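Local coordinates for protein lasso peptide isopeptidase AtxE2 (Asticcacaulis excentricus, PDB 5TXE) that hydrolyses the isopeptide bond of the lasso peptides astexin-2 and astexin-3, turning the threaded substrates into linear peptides, at residues P59-P65 with T129-S135; G149-V153 with I167-I173; A280-L284 with C301-M307; E489-W493 with F585-T589; N651-D655 with K671-Y675. The protein carries 1 engineered substitution. All coordinates share one frame; numbering follows the deposited sequence.

Overall arrangement
Contacts 1, 2 and 3 belong to the beta-propeller half of the enzyme, contacts 4 and 5 to the alpha/beta-hydrolase half. Contact 1, partly buried, joins two neighbouring sheets through an amide, an indole and one water. Contact 2 begins on the second of those sheets, its centre about 19 Å from that of contact 1, and pairs backbone bonds with a partly exposed salt-bridge network. Contact 3, mostly buried, combines a short backbone bridge, two waters and apolar packing beside a disulfide. Contact 4 is buried and largely aromatic, the one nearest the annotated catalytic residues. Contact 5, partly buried, ties helix 643-662 to the start of the last helix by charge, amide and water. None of the five touches another.

Contact 1: P59-P65 with T129-S135; sequences PLLSLSP and TIQPRWS
P59 places its carbonyl O 3.1 Å from Q131 CG, with its ring carbon CB beside the Q131 amide. L60 turns its side chain from 129-135, but its CA rests on T129 CG2 at 3.5 Å; T129 OG1 is hydrogen-bonded to T51 N. A water bridges the next level, donating to L60 O at 2.7 Å and to I130 O at 2.6 Å. L61 O accepts Q131 NE2 (3.1 Å), which arrives above the carbonyl plane; the glutamine spans the distance on an extended chain with CG anti to the backbone N (chi1 -155°). S62 O then takes W134 NE1 at 3.1 Å, a nearly straight bond (163° at the hydrogen) lying in the indole plane. S64 CA sits over the face of the same indole, 3.5 Å from the centroid of the five-membered ring, a CH-pi contact, while S64 OG turns to D66. P65 CD ends the row at 3.7 Å from W134 CB. The segments run the same way, 13° apart, yet no backbone N-H of one bonds the other. Strands 61-63 and 133-134 belong to separate antiparallel sheets, consistent with adjacent blades of the beta-propeller found in the prolyl oligopeptidase family.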
# COMPACT_ATOMS: atom_id res chain seq x y z
N PRO A 59 3.35 -0.53 -12.16
CA PRO A 59 3.89 0.03 -13.43
C PRO A 59 4.37 1.49 -13.34
O PRO A 59 3.87 2.36 -14.06
CB PRO A 59 2.69 -0.06 -14.36
CG PRO A 59 1.49 0.12 -13.44
CD PRO A 59 1.88 -0.52 -12.13
N LEU A 60 5.34 1.74 -12.49
CA LEU A 60 5.68 3.11 -12.08
C LEU A 60 6.71 3.81 -12.98
O LEU A 60 7.05 4.99 -12.73
CB LEU A 60 6.11 3.16 -10.60
CG LEU A 60 7.07 2.12 -10.08
CD1 LEU A 60 8.40 2.27 -10.81
CD2 LEU A 60 7.30 2.27 -8.57
N LEU A 61 7.23 3.09 -13.97
CA LEU A 61 8.16 3.67 -14.91
C LEU A 61 7.94 3.10 -16.28
O LEU A 61 7.32 2.03 -16.40
CB LEU A 61 9.59 3.46 -14.45
CG LEU A 61 10.10 2.03 -14.36
CD1 LEU A 61 10.60 1.53 -15.71
CD2 LEU A 61 11.24 1.99 -13.37
N SER A 62 8.41 3.82 -17.30
CA SER A 62 8.32 3.36 -18.64
C SER A 62 9.58 3.68 -19.42
O SER A 62 10.06 4.81 -19.40
CB SER A 62 7.17 4.10 -19.25
OG SER A 62 6.92 3.65 -20.57
N LEU A 63 10.14 2.69 -20.09
CA LEU A 63 11.34 2.92 -20.94
C LEU A 63 10.94 3.38 -22.29
O LEU A 63 9.93 2.93 -22.84
CB LEU A 63 12.13 1.66 -21.13
CG LEU A 63 12.75 1.13 -19.86
CD1 LEU A 63 13.45 -0.18 -20.14
CD2 LEU A 63 13.74 2.12 -19.31
N SER A 64 11.73 4.28 -22.85
CA SER A 64 11.50 4.68 -24.24
C SER A 64 11.61 3.45 -25.20
O SER A 64 12.26 2.45 -24.84
CB SER A 64 12.50 5.77 -24.63
OG SER A 64 13.84 5.31 -24.60
N PRO A 65 10.97 3.49 -26.36
CA PRO A 65 11.11 2.45 -27.40
C PRO A 65 12.54 2.03 -27.69
O PRO A 65 12.80 0.84 -27.66
CB PRO A 65 10.47 3.10 -28.62
CG PRO A 65 9.38 3.90 -27.96
CD PRO A 65 10.13 4.59 -26.86
N THR A 129 -0.78 5.15 -9.59
CA THR A 129 0.51 5.09 -10.25
C THR A 129 0.35 5.60 -11.68
O THR A 129 -0.52 5.15 -12.43
CB THR A 129 1.05 3.67 -10.28
OG1 THR A 129 1.37 3.26 -8.96
CG2 THR A 129 2.38 3.60 -11.05
N ILE A 130 1.15 6.58 -12.06
CA ILE A 130 1.01 7.19 -13.38
C ILE A 130 2.13 6.59 -14.26
O ILE A 130 3.35 6.85 -14.04
CB ILE A 130 1.16 8.72 -13.33
CG1 ILE A 130 0.13 9.35 -12.37
CG2 ILE A 130 1.08 9.33 -14.74
CD1 ILE A 130 -1.31 9.12 -12.82
N GLN A 131 1.70 5.83 -15.24
CA GLN A 131 2.60 5.26 -16.22
C GLN A 131 2.60 6.08 -17.50
O GLN A 131 1.59 6.18 -18.16
CB GLN A 131 2.26 3.81 -16.56
CG GLN A 131 3.55 3.12 -17.04
CD GLN A 131 3.42 1.64 -17.42
OE1 GLN A 131 2.31 1.08 -17.63
NE2 GLN A 131 4.58 0.99 -17.51
N PRO A 132 3.71 6.70 -17.82
CA PRO A 132 3.81 7.47 -19.03
C PRO A 132 3.91 6.60 -20.27
O PRO A 132 4.67 5.64 -20.26
CB PRO A 132 5.13 8.23 -18.89
CG PRO A 132 5.76 7.76 -17.67
CD PRO A 132 4.93 6.71 -17.02
N ARG A 133 3.19 6.98 -21.32
CA ARG A 133 3.19 6.27 -22.59
C ARG A 133 4.07 7.00 -23.55
O ARG A 133 3.81 8.18 -23.86
CB ARG A 133 1.79 6.21 -23.13
CG ARG A 133 0.76 5.71 -22.11
CD ARG A 133 1.17 4.31 -21.87
NE ARG A 133 0.83 3.53 -20.66
CZ ARG A 133 -0.37 3.14 -20.29
NH1 ARG A 133 -1.44 3.59 -20.90
NH2 ARG A 133 -0.49 2.38 -19.24
N TRP A 134 5.14 6.36 -23.99
CA TRP A 134 5.99 6.98 -25.01
C TRP A 134 5.36 6.87 -26.40
O TRP A 134 4.81 5.84 -26.77
CB TRP A 134 7.32 6.30 -25.06
CG TRP A 134 8.13 6.55 -23.90
CD1 TRP A 134 8.10 5.85 -22.74
CD2 TRP A 134 9.23 7.48 -23.78
NE1 TRP A 134 9.09 6.29 -21.90
CE2 TRP A 134 9.78 7.30 -22.52
CE3 TRP A 134 9.77 8.46 -24.60
CZ2 TRP A 134 10.85 8.07 -22.07
CZ3 TRP A 134 10.84 9.23 -24.15
CH2 TRP A 134 11.36 9.02 -22.90
N SER A 135 5.43 7.94 -27.18
CA SER A 135 5.06 7.87 -28.60
C SER A 135 6.10 6.95 -29.31
O SER A 135 7.18 6.78 -28.79
CB SER A 135 5.08 9.24 -29.25
OG SER A 135 6.37 9.86 -29.09
O HOH W 1 5.27 7.04 -12.32

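Contact 2: G149-V153 with I167-I173; sequences GRVRV and IEDAYDI
V153 and I167 form an antiparallel hydrogen-bonded pair: V153 N reaches I167 O at 3.0 Å, and I167 N returns the bond to V153 O. Beyond this pair the second segment bows outward and comes back where I173 N binds V151 O at 3.1 Å. A side chain takes over one backbone position, for V151 N points at D172 OD1 (3.0 Å), meeting it from above the carboxylate plane. Inside the bow a water accepts from D169 N, with V151 O and Y171 O also close to it.

Charge fills the outer side, where R150, R152, E168 and D172 make a salt-bridge network. R152 and E168 lie side by side and point the same way; OE1 of E168 sits at the guanidinium edge, 3.1 Å from R152 NE, although the two planes are almost perpendicular (84°). NH1 of R152 has a further partner in D147 O. R150 folds back over the loop because its chain bends at chi2 (70°) and chi3 (48°), which puts its guanidinium face under A170 O. Its salt bridges are long: NH1 to E168 OE2 3.7 Å, NE to D172 OD1 3.9 Å.

Apolar contact lies on the side of V153 and I167, whose CB atoms are 3.8 Å apart; V153 CG2 also meets I173 CG2 at 3.7 Å, the two side chains crossing at about a right angle. V153 and I173 pack further on L144 of strand 140-147, and I167 and I173 on Y186 of strand 183-188, where the loop passes from the sheet ending in 163-167 to the one beginning with 173-178.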
# COMPACT_ATOMS: atom_id res chain seq x y z
N GLY A 149 -10.29 18.79 -10.38
CA GLY A 149 -11.18 17.67 -10.15
C GLY A 149 -11.37 16.80 -11.37
O GLY A 149 -12.14 15.89 -11.31
N ARG A 150 -10.69 17.06 -12.48
CA ARG A 150 -10.97 16.31 -13.72
C ARG A 150 -9.69 15.69 -14.24
O ARG A 150 -8.66 16.36 -14.35
CB ARG A 150 -11.64 17.21 -14.79
CG ARG A 150 -11.95 16.57 -16.17
CD ARG A 150 -13.08 15.52 -16.20
NE ARG A 150 -14.29 15.99 -15.51
CZ ARG A 150 -15.14 16.88 -16.02
NH1 ARG A 150 -14.94 17.40 -17.24
NH2 ARG A 150 -16.19 17.26 -15.32
N VAL A 151 -9.73 14.40 -14.56
CA VAL A 151 -8.58 13.70 -15.14
C VAL A 151 -8.58 13.82 -16.69
O VAL A 151 -9.49 13.38 -17.39
CB VAL A 151 -8.61 12.22 -14.79
CG1 VAL A 151 -7.39 11.53 -15.37
CG2 VAL A 151 -8.62 12.07 -13.27
N ARG A 152 -7.50 14.37 -17.18
CA ARG A 152 -7.31 14.57 -18.62
C ARG A 152 -6.07 13.80 -19.08
O ARG A 152 -5.24 13.40 -18.25
CB ARG A 152 -7.04 16.04 -18.86
CG ARG A 152 -8.18 16.96 -18.45
CD ARG A 152 -7.85 18.44 -18.75
NE ARG A 152 -8.94 19.29 -18.29
CZ ARG A 152 -9.19 19.59 -17.02
NH1 ARG A 152 -8.46 19.13 -16.01
NH2 ARG A 152 -10.24 20.31 -16.76
N VAL A 153 -5.91 13.67 -20.38
CA VAL A 153 -4.64 13.20 -20.94
C VAL A 153 -3.79 14.42 -21.28
O VAL A 153 -4.25 15.35 -21.96
CB VAL A 153 -4.83 12.36 -22.20
CG1 VAL A 153 -3.47 11.96 -22.72
CG2 VAL A 153 -5.66 11.13 -21.89
N ILE A 167 -6.59 15.76 -24.19
CA ILE A 167 -7.89 15.16 -24.20
C ILE A 167 -8.61 15.50 -22.91
O ILE A 167 -8.07 15.26 -21.81
CB ILE A 167 -7.77 13.60 -24.32
CG1 ILE A 167 -6.90 13.20 -25.52
CG2 ILE A 167 -9.15 12.98 -24.50
CD1 ILE A 167 -6.71 11.71 -25.68
N GLU A 168 -9.85 15.95 -23.05
CA GLU A 168 -10.73 16.16 -21.91
C GLU A 168 -12.10 15.69 -22.30
O GLU A 168 -12.48 15.85 -23.43
CB GLU A 168 -10.83 17.64 -21.57
CG GLU A 168 -11.70 17.88 -20.35
CD GLU A 168 -11.89 19.37 -20.03
OE1 GLU A 168 -11.01 20.19 -20.37
OE2 GLU A 168 -12.93 19.69 -19.40
N ASP A 169 -12.85 15.13 -21.38
CA ASP A 169 -14.25 14.89 -21.67
C ASP A 169 -15.14 15.16 -20.45
O ASP A 169 -14.65 15.56 -19.40
CB ASP A 169 -14.36 13.47 -22.21
CG ASP A 169 -15.40 13.35 -23.34
OD1 ASP A 169 -16.53 13.92 -23.19
OD2 ASP A 169 -15.10 12.64 -24.35
N ALA A 170 -16.43 14.95 -20.58
CA ALA A 170 -17.36 15.00 -19.42
C ALA A 170 -17.04 13.98 -18.31
O ALA A 170 -17.52 14.11 -17.18
CB ALA A 170 -18.79 14.79 -19.88
N TYR A 171 -16.22 12.99 -18.61
CA TYR A 171 -15.86 11.96 -17.65
C TYR A 171 -14.36 11.98 -17.49
O TYR A 171 -13.61 12.51 -18.38
CB TYR A 171 -16.36 10.61 -18.14
CG TYR A 171 -16.03 10.28 -19.57
CD1 TYR A 171 -16.87 10.65 -20.63
CD2 TYR A 171 -14.90 9.57 -19.87
CE1 TYR A 171 -16.57 10.34 -21.94
CE2 TYR A 171 -14.58 9.25 -21.18
CZ TYR A 171 -15.42 9.65 -22.21
OH TYR A 171 -15.11 9.30 -23.49
N ASP A 172 -13.91 11.44 -16.36
CA ASP A 172 -12.47 11.27 -16.18
C ASP A 172 -11.91 10.25 -17.19
O ASP A 172 -12.50 9.16 -17.37
CB ASP A 172 -12.11 10.75 -14.78
CG ASP A 172 -12.38 11.78 -13.67
OD1 ASP A 172 -12.28 13.05 -13.88
OD2 ASP A 172 -12.63 11.27 -12.57
N ILE A 173 -10.76 10.56 -17.77
CA ILE A 173 -10.14 9.60 -18.66
C ILE A 173 -9.48 8.57 -17.75
O ILE A 173 -8.78 8.94 -16.80
CB ILE A 173 -9.06 10.22 -19.52
CG1 ILE A 173 -9.58 11.41 -20.34
CG2 ILE A 173 -8.46 9.15 -20.44
CD1 ILE A 173 -10.94 11.18 -20.95
O HOH W 2 -11.65 14.08 -18.83

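Contact 3: A280-L284 with C301-M307; sequences APTTL and CQNITRM
P281 and Q302 lie side by side and point the same way, the proline CB 3.8 Å from Q302 OE1. N303 crosses T282 obliquely and uses its side-chain oxygen to accept a backbone N-H: T282 N binds N303 OD1 at 3.2 Å, from above the carbonyl plane. The return bond, N303 N to T282 O (3.0 Å), makes the grip two-sided, and L284 N to C301 O completes the bridge centred on T283 and Q302. T282 OG1 stands between its backbone N and carbonyl carbon (chi1 71°), where it meets two waters, one also bonded to C301 O and I304 N, the other to I304 O. Cutting Q302 back to an alanine would probably strip the P281 ring of its neighbouring amide and open a gap beside it. L284 carries the apolar side: its CB lies 3.8 Å from C301 CB and 4.0 Å from I304 CD1, while CD1 meets the methyl CE of M307 at 3.7 Å. C301 is joined to C296 by a disulfide. L284 rests further on L316, and I304 and M307 on F318, both of strand 315-322; M307 also touches F268 and V270 of strand 266-271, so that the contact joins the sheet holding strand 283-288 to the one that starts with 304-310.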
# COMPACT_ATOMS: atom_id res chain seq x y z
N ALA A 280 -1.00 -23.78 -3.09
CA ALA A 280 0.02 -24.60 -3.71
C ALA A 280 0.98 -23.67 -4.43
O ALA A 280 0.60 -22.71 -5.10
CB ALA A 280 -0.58 -25.59 -4.69
N PRO A 281 2.26 -23.95 -4.27
CA PRO A 281 3.28 -23.18 -4.95
C PRO A 281 3.20 -23.30 -6.48
O PRO A 281 2.77 -24.33 -7.00
CB PRO A 281 4.59 -23.78 -4.41
CG PRO A 281 4.23 -25.17 -4.04
CD PRO A 281 2.78 -25.17 -3.63
N THR A 282 3.55 -22.23 -7.18
CA THR A 282 3.59 -22.26 -8.62
C THR A 282 4.97 -22.65 -8.99
O THR A 282 5.91 -22.46 -8.19
CB THR A 282 3.29 -20.88 -9.25
OG1 THR A 282 4.39 -19.98 -9.01
CG2 THR A 282 2.03 -20.32 -8.68
N THR A 283 5.08 -23.17 -10.21
CA THR A 283 6.32 -23.65 -10.77
C THR A 283 6.41 -23.11 -12.20
O THR A 283 5.42 -23.15 -12.92
CB THR A 283 6.35 -25.20 -10.84
OG1 THR A 283 6.20 -25.77 -9.52
CG2 THR A 283 7.65 -25.67 -11.38
N LEU A 284 7.60 -22.68 -12.59
CA LEU A 284 7.90 -22.37 -13.96
C LEU A 284 7.71 -23.57 -14.91
O LEU A 284 8.22 -24.67 -14.64
CB LEU A 284 9.35 -22.01 -14.06
CG LEU A 284 9.79 -21.53 -15.43
CD1 LEU A 284 9.09 -20.24 -15.79
CD2 LEU A 284 11.28 -21.32 -15.41
N CYS A 301 12.49 -22.15 -8.94
CA CYS A 301 11.48 -21.87 -9.99
C CYS A 301 10.15 -21.69 -9.33
O CYS A 301 9.15 -21.53 -10.02
CB CYS A 301 11.38 -23.08 -11.00
SG CYS A 301 12.71 -23.21 -12.26
N GLN A 302 10.11 -21.76 -8.00
CA GLN A 302 8.82 -21.66 -7.27
C GLN A 302 8.45 -20.26 -6.89
O GLN A 302 9.28 -19.49 -6.41
CB GLN A 302 8.83 -22.49 -5.98
CG GLN A 302 9.15 -23.97 -6.21
CD GLN A 302 8.33 -24.87 -5.35
OE1 GLN A 302 8.30 -24.76 -4.10
NE2 GLN A 302 7.62 -25.74 -6.01
N ASN A 303 7.17 -19.96 -7.10
CA ASN A 303 6.54 -18.71 -6.70
C ASN A 303 7.19 -17.47 -7.30
O ASN A 303 7.39 -16.45 -6.67
CB ASN A 303 6.43 -18.68 -5.19
CG ASN A 303 5.41 -19.69 -4.68
OD1 ASN A 303 4.28 -19.80 -5.21
ND2 ASN A 303 5.82 -20.49 -3.73
N ILE A 304 7.45 -17.55 -8.59
CA ILE A 304 7.99 -16.44 -9.35
C ILE A 304 7.00 -15.29 -9.30
O ILE A 304 5.80 -15.49 -9.40
CB ILE A 304 8.29 -16.88 -10.81
CG1 ILE A 304 9.50 -17.82 -10.76
CG2 ILE A 304 8.57 -15.69 -11.73
CD1 ILE A 304 9.76 -18.59 -12.04
N THR A 305 7.51 -14.07 -9.19
CA THR A 305 6.63 -12.88 -9.22
C THR A 305 6.75 -12.03 -10.49
O THR A 305 5.94 -11.16 -10.74
CB THR A 305 6.89 -12.00 -8.01
OG1 THR A 305 8.30 -11.80 -7.89
CG2 THR A 305 6.37 -12.70 -6.75
N ARG A 306 7.78 -12.27 -11.28
CA ARG A 306 7.98 -11.50 -12.48
C ARG A 306 8.99 -12.22 -13.35
O ARG A 306 10.03 -12.63 -12.85
CB ARG A 306 8.54 -10.10 -12.13
CG ARG A 306 7.88 -8.96 -12.87
CD ARG A 306 7.95 -9.10 -14.38
NE ARG A 306 7.50 -7.90 -15.07
CZ ARG A 306 7.34 -7.79 -16.40
NH1 ARG A 306 7.61 -8.80 -17.23
NH2 ARG A 306 6.92 -6.63 -16.93
N MET A 307 8.72 -12.31 -14.65
CA MET A 307 9.75 -12.85 -15.58
C MET A 307 9.94 -12.01 -16.87
O MET A 307 9.03 -11.31 -17.29
CB MET A 307 9.37 -14.27 -15.93
CG MET A 307 8.16 -14.38 -16.84
SD MET A 307 7.82 -16.07 -17.38
CE MET A 307 7.46 -16.90 -15.84
O HOH W 3 6.57 -19.92 -10.15
O HOH W 4 3.81 -17.44 -9.24

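Contact 4: E489-W493 with F585-T589; sequences EYSNW and FWAAT
W493 holds CG anti to its carbonyl carbon (chi1 -65°) and F585 holds CG anti to its backbone N (chi1 177°), which lays phenyl and indole over one another in an offset stack, planes 17° apart and the centroids of the F585 ring and the W493 five-membered ring 4.6 Å apart. The pair lies in the alpha/beta-hydrolase domain of this prolyl oligopeptidase relative, where W493 occupies the N-cap position of helix 494-512 just after helix 482-490. The closest carbons of the stack are W493 CZ2 and F585 CZ, at 3.4 Å. On the opposite indole face T589 CG2 stands 3.9 Å from the centroid of the six-membered ring, a CH-pi contact, so the indole is sandwiched; T589 OG1 is hydrogen-bonded to T553 O. A588 CB adds a methyl 3.7 Å from W493 CD1. Y490, whose side chain is about 10 Å from those of the catalytic Y438 and of A527, the engineered replacement of the nucleophile, sends its carbonyl O to the F585 ring edge and also accepts W493 N at 2.8 Å. F585 grips the tryptophan again through its backbone: W493 NE1 donates to F585 O at 2.8 Å, with the oxygen in the indole plane.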
# COMPACT_ATOMS: atom_id res chain seq x y z
N GLU A 489 -9.64 -18.11 8.56
CA GLU A 489 -8.80 -17.22 9.42
C GLU A 489 -9.59 -16.46 10.52
O GLU A 489 -9.07 -16.22 11.62
CB GLU A 489 -8.03 -16.21 8.58
CG GLU A 489 -7.05 -16.87 7.63
CD GLU A 489 -6.47 -15.93 6.57
OE1 GLU A 489 -7.09 -14.89 6.26
OE2 GLU A 489 -5.42 -16.27 6.01
N TYR A 490 -10.83 -16.10 10.21
CA TYR A 490 -11.66 -15.35 11.15
C TYR A 490 -12.42 -16.25 12.06
O TYR A 490 -12.94 -15.80 13.05
CB TYR A 490 -12.63 -14.42 10.42
CG TYR A 490 -11.98 -13.12 9.98
CD1 TYR A 490 -11.89 -12.03 10.85
CD2 TYR A 490 -11.42 -12.99 8.73
CE1 TYR A 490 -11.28 -10.84 10.47
CE2 TYR A 490 -10.82 -11.81 8.34
CZ TYR A 490 -10.75 -10.73 9.20
OH TYR A 490 -10.14 -9.56 8.80
N SER A 491 -12.50 -17.53 11.73
CA SER A 491 -13.23 -18.44 12.57
C SER A 491 -12.61 -18.41 13.94
O SER A 491 -11.43 -18.74 14.12
CB SER A 491 -13.16 -19.86 12.03
OG SER A 491 -13.61 -20.71 13.04
N ASN A 492 -13.39 -17.96 14.92
CA ASN A 492 -12.89 -17.87 16.31
C ASN A 492 -11.67 -16.96 16.45
O ASN A 492 -10.84 -17.12 17.38
CB ASN A 492 -12.61 -19.29 16.85
CG ASN A 492 -13.89 -20.07 17.05
OD1 ASN A 492 -14.80 -19.62 17.75
ND2 ASN A 492 -14.02 -21.20 16.35
N TRP A 493 -11.54 -16.05 15.49
CA TRP A 493 -10.41 -15.16 15.45
C TRP A 493 -9.06 -15.89 15.50
O TRP A 493 -8.10 -15.39 16.05
CB TRP A 493 -10.52 -14.17 16.61
CG TRP A 493 -11.74 -13.24 16.50
CD1 TRP A 493 -12.94 -13.34 17.17
CD2 TRP A 493 -11.85 -12.08 15.68
NE1 TRP A 493 -13.76 -12.30 16.83
CE2 TRP A 493 -13.11 -11.53 15.90
CE3 TRP A 493 -10.98 -11.44 14.79
CZ2 TRP A 493 -13.53 -10.38 15.27
CZ3 TRP A 493 -11.41 -10.30 14.16
CH2 TRP A 493 -12.66 -9.78 14.41
N PHE A 585 -19.16 -13.46 18.26
CA PHE A 585 -18.05 -13.09 17.39
C PHE A 585 -17.46 -11.74 17.79
O PHE A 585 -16.30 -11.62 17.90
CB PHE A 585 -18.56 -13.12 15.96
CG PHE A 585 -17.57 -12.69 14.96
CD1 PHE A 585 -16.56 -13.55 14.54
CD2 PHE A 585 -17.64 -11.41 14.40
CE1 PHE A 585 -15.62 -13.14 13.61
CE2 PHE A 585 -16.71 -10.99 13.47
CZ PHE A 585 -15.69 -11.84 13.08
N TRP A 586 -18.29 -10.77 18.13
CA TRP A 586 -17.85 -9.42 18.43
C TRP A 586 -17.26 -9.23 19.83
O TRP A 586 -16.59 -8.23 20.10
CB TRP A 586 -19.05 -8.48 18.18
CG TRP A 586 -19.51 -8.50 16.71
CD1 TRP A 586 -20.72 -8.95 16.20
CD2 TRP A 586 -18.72 -8.10 15.59
NE1 TRP A 586 -20.70 -8.85 14.83
CE2 TRP A 586 -19.50 -8.31 14.43
CE3 TRP A 586 -17.44 -7.57 15.46
CZ2 TRP A 586 -19.03 -8.02 13.16
CZ3 TRP A 586 -16.97 -7.27 14.21
CH2 TRP A 586 -17.76 -7.51 13.06
N ALA A 587 -17.48 -10.16 20.74
CA ALA A 587 -16.98 -10.01 22.12
C ALA A 587 -15.47 -9.91 22.21
O ALA A 587 -14.93 -9.31 23.16
CB ALA A 587 -17.43 -11.21 22.93
N ALA A 588 -14.77 -10.45 21.22
CA ALA A 588 -13.31 -10.37 21.24
C ALA A 588 -12.76 -9.05 20.80
O ALA A 588 -11.56 -8.81 20.98
CB ALA A 588 -12.77 -11.45 20.32
N THR A 589 -13.58 -8.21 20.15
CA THR A 589 -13.07 -6.94 19.57
C THR A 589 -13.90 -5.66 19.79
O THR A 589 -13.34 -4.60 19.64
CB THR A 589 -12.91 -7.03 18.04
OG1 THR A 589 -14.19 -7.31 17.45
CG2 THR A 589 -11.91 -8.10 17.63

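Contact 5: N651-D655 with K671-Y675; sequences NRTID and KAAQY
D655 OD2 accepts from two donors of 671-675. K671 NZ comes from the opposite direction on a chain extended beyond CG and uses the syn lone pair at 3.1 Å, forming a salt bridge; Q674 NE2 arrives on the anti side at 3.0 Å, 31° out of the carboxylate plane, with the oxygen close to its own amide plane. OD1 receives a second, weak bond from the same K671 NZ at 3.2 Å. The ammonium is shared, for it also makes a salt bridge to D666. Held by a charge and an amide N-H, the buried carboxylate is likely to stay ionised.

Two helices of the alpha/beta-hydrolase half meet here: 643-662 carries D655, and 672-684, the last helix of the chain, begins just after K671. Its Y675 brings OH to 3.5 Å from D655 CG, the ring and carboxylate planes 41° apart. That hydroxyl donates to a water at 2.7 Å, which in turn donates to D655 O, and it is also bonded to D666 N. With an alanine at D655, the Q674 amide N-H is likely to lose its acceptor and K671 to be left with D666 as its remaining charged mate here. Q674 NE2 also stands over one face of the Y675 ring, toward its rim. The other end of that amide is served by water: OE1 accepts from a molecule at 2.7 Å, which in turn takes R652 NE at 2.9 Å at the guanidinium edge. R652 NH1 turns elsewhere, to Q605 OE1.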
# COMPACT_ATOMS: atom_id res chain seq x y z
N ASN A 651 3.33 13.97 14.40
CA ASN A 651 3.73 14.71 15.61
C ASN A 651 2.89 14.38 16.82
O ASN A 651 3.42 14.28 17.92
CB ASN A 651 3.64 16.19 15.38
CG ASN A 651 4.84 16.71 14.61
OD1 ASN A 651 5.93 16.26 14.83
ND2 ASN A 651 4.63 17.65 13.74
N ARG A 652 1.59 14.19 16.64
CA ARG A 652 0.78 13.87 17.76
C ARG A 652 1.05 12.43 18.24
O ARG A 652 0.91 12.11 19.42
CB ARG A 652 -0.69 14.06 17.41
CG ARG A 652 -1.60 14.01 18.63
CD ARG A 652 -3.06 14.16 18.22
NE ARG A 652 -3.44 15.55 17.94
CZ ARG A 652 -3.66 16.06 16.73
NH1 ARG A 652 -3.47 15.37 15.68
NH2 ARG A 652 -4.01 17.33 16.60
N THR A 653 1.34 11.54 17.32
CA THR A 653 1.59 10.20 17.70
C THR A 653 2.92 10.09 18.49
O THR A 653 2.98 9.39 19.48
CB THR A 653 1.64 9.30 16.48
OG1 THR A 653 0.31 9.06 16.07
CG2 THR A 653 2.29 7.97 16.81
N ILE A 654 3.94 10.85 18.08
CA ILE A 654 5.18 10.93 18.87
C ILE A 654 4.90 11.55 20.22
O ILE A 654 5.35 11.03 21.24
CB ILE A 654 6.25 11.71 18.13
CG1 ILE A 654 6.73 10.89 16.96
CG2 ILE A 654 7.46 12.00 19.01
CD1 ILE A 654 7.55 11.67 15.97
N ASP A 655 4.14 12.63 20.26
CA ASP A 655 3.87 13.26 21.53
C ASP A 655 3.13 12.28 22.45
O ASP A 655 3.34 12.25 23.66
CB ASP A 655 2.97 14.49 21.38
CG ASP A 655 3.63 15.68 20.67
OD1 ASP A 655 4.85 15.66 20.43
OD2 ASP A 655 2.90 16.64 20.32
N LYS A 671 1.21 23.51 22.27
CA LYS A 671 0.81 22.17 22.70
C LYS A 671 0.24 22.10 24.09
O LYS A 671 -0.16 21.03 24.54
CB LYS A 671 2.01 21.27 22.63
CG LYS A 671 2.36 20.96 21.19
CD LYS A 671 3.62 20.09 21.10
CE LYS A 671 3.96 19.83 19.64
NZ LYS A 671 4.99 18.78 19.54
N ALA A 672 0.17 23.24 24.77
CA ALA A 672 -0.24 23.28 26.16
C ALA A 672 -1.63 22.75 26.38
O ALA A 672 -1.89 22.00 27.33
CB ALA A 672 -0.15 24.72 26.68
N ALA A 673 -2.54 23.08 25.47
CA ALA A 673 -3.93 22.58 25.59
C ALA A 673 -4.00 21.06 25.41
O ALA A 673 -4.78 20.38 26.05
CB ALA A 673 -4.84 23.27 24.59
N GLN A 674 -3.17 20.54 24.52
CA GLN A 674 -3.12 19.10 24.29
C GLN A 674 -2.68 18.39 25.55
O GLN A 674 -3.31 17.46 25.99
CB GLN A 674 -2.18 18.81 23.14
CG GLN A 674 -1.63 17.39 23.06
CD GLN A 674 -0.61 17.29 21.93
OE1 GLN A 674 -0.99 17.23 20.78
NE2 GLN A 674 0.66 17.26 22.25
N TYR A 675 -1.60 18.85 26.17
CA TYR A 675 -1.17 18.24 27.44
C TYR A 675 -2.12 18.47 28.64
O TYR A 675 -2.26 17.58 29.50
CB TYR A 675 0.26 18.67 27.78
CG TYR A 675 1.27 18.11 26.78
CD1 TYR A 675 1.52 16.72 26.68
CD2 TYR A 675 1.97 18.95 25.95
CE1 TYR A 675 2.43 16.21 25.75
CE2 TYR A 675 2.88 18.47 25.02
CZ TYR A 675 3.12 17.09 24.93
OH TYR A 675 4.07 16.67 24.04
O HOH W 5 -3.49 17.68 19.95
O HOH W 6 4.71 14.09 24.74